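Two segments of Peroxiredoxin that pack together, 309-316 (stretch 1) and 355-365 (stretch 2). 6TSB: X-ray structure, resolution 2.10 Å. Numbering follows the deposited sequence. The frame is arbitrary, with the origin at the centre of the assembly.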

# COMPACT_ATOMS: atom_id res chain seq x y z
N ASP A 309 -9.14 9.89 -3.30
CA ASP A 309 -9.44 9.17 -2.04
C ASP A 309 -9.65 7.66 -2.35
O ASP A 309 -10.40 7.29 -3.31
CB ASP A 309 -10.66 9.80 -1.35
CG ASP A 309 -10.35 11.12 -0.64
OD1 ASP A 309 -10.02 12.12 -1.34
OD2 ASP A 309 -10.41 11.13 0.60
N ASP A 310 -9.02 6.80 -1.55
CA ASP A 310 -9.17 5.32 -1.64
C ASP A 310 -9.80 4.86 -0.33
O ASP A 310 -10.35 5.73 0.38
CB ASP A 310 -7.84 4.63 -1.96
CG ASP A 310 -6.82 4.72 -0.85
OD1 ASP A 310 -7.09 5.41 0.18
OD2 ASP A 310 -5.74 4.09 -1.01
N ALA A 311 -9.72 3.57 -0.02
CA ALA A 311 -10.47 2.95 1.10
C ALA A 311 -9.93 3.44 2.46
O ALA A 311 -10.71 3.53 3.45
CB ALA A 311 -10.37 1.47 0.96
N LEU A 312 -8.61 3.67 2.51
CA LEU A 312 -7.87 4.09 3.72
C LEU A 312 -8.21 5.56 4.03
O LEU A 312 -8.67 5.82 5.16
CB LEU A 312 -6.37 3.90 3.52
CG LEU A 312 -5.51 4.40 4.68
CD1 LEU A 312 -5.83 3.62 5.96
CD2 LEU A 312 -4.02 4.37 4.34
N SER A 313 -7.98 6.49 3.11
CA SER A 313 -8.31 7.93 3.33
C SER A 313 -9.83 8.11 3.55
O SER A 313 -10.18 9.02 4.31
CB SER A 313 -7.73 8.83 2.27
OG SER A 313 -8.44 8.72 1.06
N ILE A 314 -10.71 7.21 3.07
CA ILE A 314 -12.17 7.28 3.39
C ILE A 314 -12.44 6.75 4.80
O ILE A 314 -13.36 7.27 5.50
CB ILE A 314 -13.04 6.50 2.38
CG1 ILE A 314 -12.99 7.15 1.00
CG2 ILE A 314 -14.47 6.35 2.89
CD1 ILE A 314 -13.56 6.29 -0.09
N PHE A 315 -11.72 5.70 5.21
CA PHE A 315 -11.81 5.19 6.61
C PHE A 315 -11.38 6.30 7.59
O PHE A 315 -12.10 6.56 8.56
CB PHE A 315 -10.95 3.94 6.76
CG PHE A 315 -10.72 3.55 8.19
CD1 PHE A 315 -11.70 2.88 8.90
CD2 PHE A 315 -9.53 3.88 8.83
CE1 PHE A 315 -11.49 2.52 10.23
CE2 PHE A 315 -9.32 3.53 10.15
CZ PHE A 315 -10.30 2.85 10.85
N LEU A 316 -10.28 7.00 7.28
CA LEU A 316 -9.69 8.09 8.09
C LEU A 316 -10.63 9.32 8.12
O LEU A 316 -10.89 9.82 9.25
CB LEU A 316 -8.30 8.40 7.52
CG LEU A 316 -7.26 7.30 7.74
CD1 LEU A 316 -5.87 7.77 7.32
CD2 LEU A 316 -7.24 6.84 9.19
N VAL A 355 -15.73 -3.37 10.92
CA VAL A 355 -15.72 -4.27 9.73
C VAL A 355 -14.71 -3.74 8.69
O VAL A 355 -13.98 -4.56 8.07
CB VAL A 355 -17.14 -4.46 9.16
CG1 VAL A 355 -17.14 -5.30 7.88
CG2 VAL A 355 -18.06 -5.07 10.22
N LEU A 356 -14.64 -2.43 8.53
CA LEU A 356 -13.84 -1.78 7.46
C LEU A 356 -12.37 -1.78 7.87
O LEU A 356 -11.52 -2.03 6.99
CB LEU A 356 -14.38 -0.36 7.24
CG LEU A 356 -13.49 0.59 6.44
CD1 LEU A 356 -13.20 0.04 5.04
CD2 LEU A 356 -14.14 1.96 6.33
N LYS A 357 -12.08 -1.51 9.15
CA LYS A 357 -10.72 -1.65 9.76
C LYS A 357 -10.19 -3.08 9.52
O LYS A 357 -9.07 -3.17 9.01
CB LYS A 357 -10.71 -1.35 11.26
CG LYS A 357 -9.33 -1.37 11.92
CD LYS A 357 -8.39 -0.25 11.48
CE LYS A 357 -6.97 -0.38 12.02
NZ LYS A 357 -6.77 0.33 13.31
N GLU A 358 -10.93 -4.13 9.88
CA GLU A 358 -10.56 -5.56 9.60
C GLU A 358 -10.19 -5.74 8.12
O GLU A 358 -9.13 -6.32 7.86
CB GLU A 358 -11.69 -6.52 9.97
CG GLU A 358 -11.39 -7.34 11.21
CD GLU A 358 -12.60 -7.99 11.86
OE1 GLU A 358 -13.69 -8.01 11.23
OE2 GLU A 358 -12.46 -8.48 13.00
N GLU A 359 -11.03 -5.25 7.21
CA GLU A 359 -10.78 -5.25 5.73
C GLU A 359 -9.40 -4.66 5.40
O GLU A 359 -8.65 -5.29 4.62
CB GLU A 359 -11.87 -4.45 5.03
CG GLU A 359 -12.36 -5.08 3.75
CD GLU A 359 -13.81 -4.73 3.45
OE1 GLU A 359 -14.69 -5.12 4.25
OE2 GLU A 359 -14.04 -4.05 2.45
N LEU A 360 -9.06 -3.50 5.96
CA LEU A 360 -7.87 -2.70 5.57
C LEU A 360 -6.61 -3.23 6.29
O LEU A 360 -5.48 -2.88 5.82
CB LEU A 360 -8.10 -1.22 5.89
CG LEU A 360 -9.30 -0.51 5.25
CD1 LEU A 360 -9.38 0.93 5.72
CD2 LEU A 360 -9.26 -0.52 3.73
N GLU A 361 -6.77 -3.99 7.38
CA GLU A 361 -5.65 -4.70 8.09
C GLU A 361 -5.05 -5.73 7.13
O GLU A 361 -3.84 -6.00 7.25
CB GLU A 361 -6.10 -5.39 9.39
CG GLU A 361 -6.13 -4.52 10.65
CD GLU A 361 -4.81 -3.93 11.16
OE1 GLU A 361 -3.74 -4.31 10.64
OE2 GLU A 361 -4.87 -3.09 12.09
N GLY A 362 -5.86 -6.24 6.20
CA GLY A 362 -5.49 -7.23 5.17
C GLY A 362 -5.18 -6.61 3.82
O GLY A 362 -5.39 -7.30 2.82
N ILE A 363 -4.72 -5.36 3.78
CA ILE A 363 -4.43 -4.61 2.51
C ILE A 363 -3.23 -3.66 2.70
O ILE A 363 -2.35 -3.60 1.81
CB ILE A 363 -5.67 -3.83 2.03
CG1 ILE A 363 -6.88 -4.74 1.74
CG2 ILE A 363 -5.31 -2.97 0.82
CD1 ILE A 363 -8.17 -4.00 1.47
N TYR A 364 -3.23 -2.89 3.79
CA TYR A 364 -2.26 -1.80 4.01
C TYR A 364 -1.14 -2.28 4.93
O TYR A 364 -1.40 -2.65 6.11
CB TYR A 364 -2.98 -0.56 4.53
CG TYR A 364 -3.84 0.05 3.46
CD1 TYR A 364 -5.16 -0.35 3.29
CD2 TYR A 364 -3.31 0.96 2.56
CE1 TYR A 364 -5.95 0.20 2.28
CE2 TYR A 364 -4.08 1.51 1.54
CZ TYR A 364 -5.40 1.13 1.40
OH TYR A 364 -6.16 1.68 0.40
N GLY A 365 0.07 -2.25 4.37
CA GLY A 365 1.35 -2.50 5.06
C GLY A 365 1.58 -1.48 6.16
O GLY A 365 1.71 -0.26 5.84

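A helix that begins at Ala-311 in stretch 1 packs against a helix in stretch 2, in the same chain. Their axes run closer to antiparallel than parallel, at 148°, and approach to 10.8 Å. Leu-312 lies opposite Leu-360 and Phe-315 opposite Leu-356. The contact buries 413 Å², both sides summed, and is mostly apolar.

Asp-309 does not touch stretch 2. Its OD2 accepts a hydrogen bond from Ser-313 OG at 3.1 Å, which ties Asp-309, ahead of the helix, to Ser-313 within it.

Asp-310 is the N-cap. With chi1 in the p well, its carboxylate folds back over the first turn. OD1 accepts from Ser-313 N at 3.2 Å and, weakly, from Leu-312 N at 3.3 Å. OD2 of Asp-310 is left to face stretch 2, where it accepts a weak hydrogen bond of 2.8 Å from Tyr-364 OH. This is the one hydrogen bond between the stretches. The carboxylate suits the site because its two oxygens serve the cap and the tyrosine at once. OD2 is also hydrogen-bonded elsewhere in the structure.

Ala-311 points toward stretch 2. Its CB meets Leu-360 CD2 at 3.6 Å. The single methyl is enough to make a close apolar contact there.

Leu-312 also points toward stretch 2 and is buried. Its CB sits over one face of the Tyr-364 ring, 3.9 Å from the centroid and 22° off the normal, a CH-pi contact. The nearest ring atom is Tyr-364 CZ, 3.6 Å from Leu-312 CB. The tyrosine thus offers an apolar face to the leucine while its hydroxyl reaches Asp-310. Leu-312 CA lies 4.0 Å from Leu-360 CD1.

Ser-313 points away from stretch 2. Its OG also accepts from Asp-310 N at 3.3 Å, so its polar group is used within stretch 1. Ile-314 points sideways and makes no contact.

Phe-315, one turn after Ala-311, has the largest covered area of any residue here, 84 Å². Its chi1 is t, and the ring spans several residues of stretch 2. Phe-315 CB meets Leu-360 CD1 at 3.6 Å. Leu-356 CD2 lies at the ring edge, 3.7 Å from Phe-315 CD1. Farther out, Phe-315 CZ lies 3.7 Å from Lys-357 CD. The lysine lends its aliphatic chain to the contact, and its NZ extends beyond the ring. Leu-360 links these contacts, since it touches Ala-311, Leu-312 and Phe-315.

Leu-316 is buried but out of reach of stretch 2.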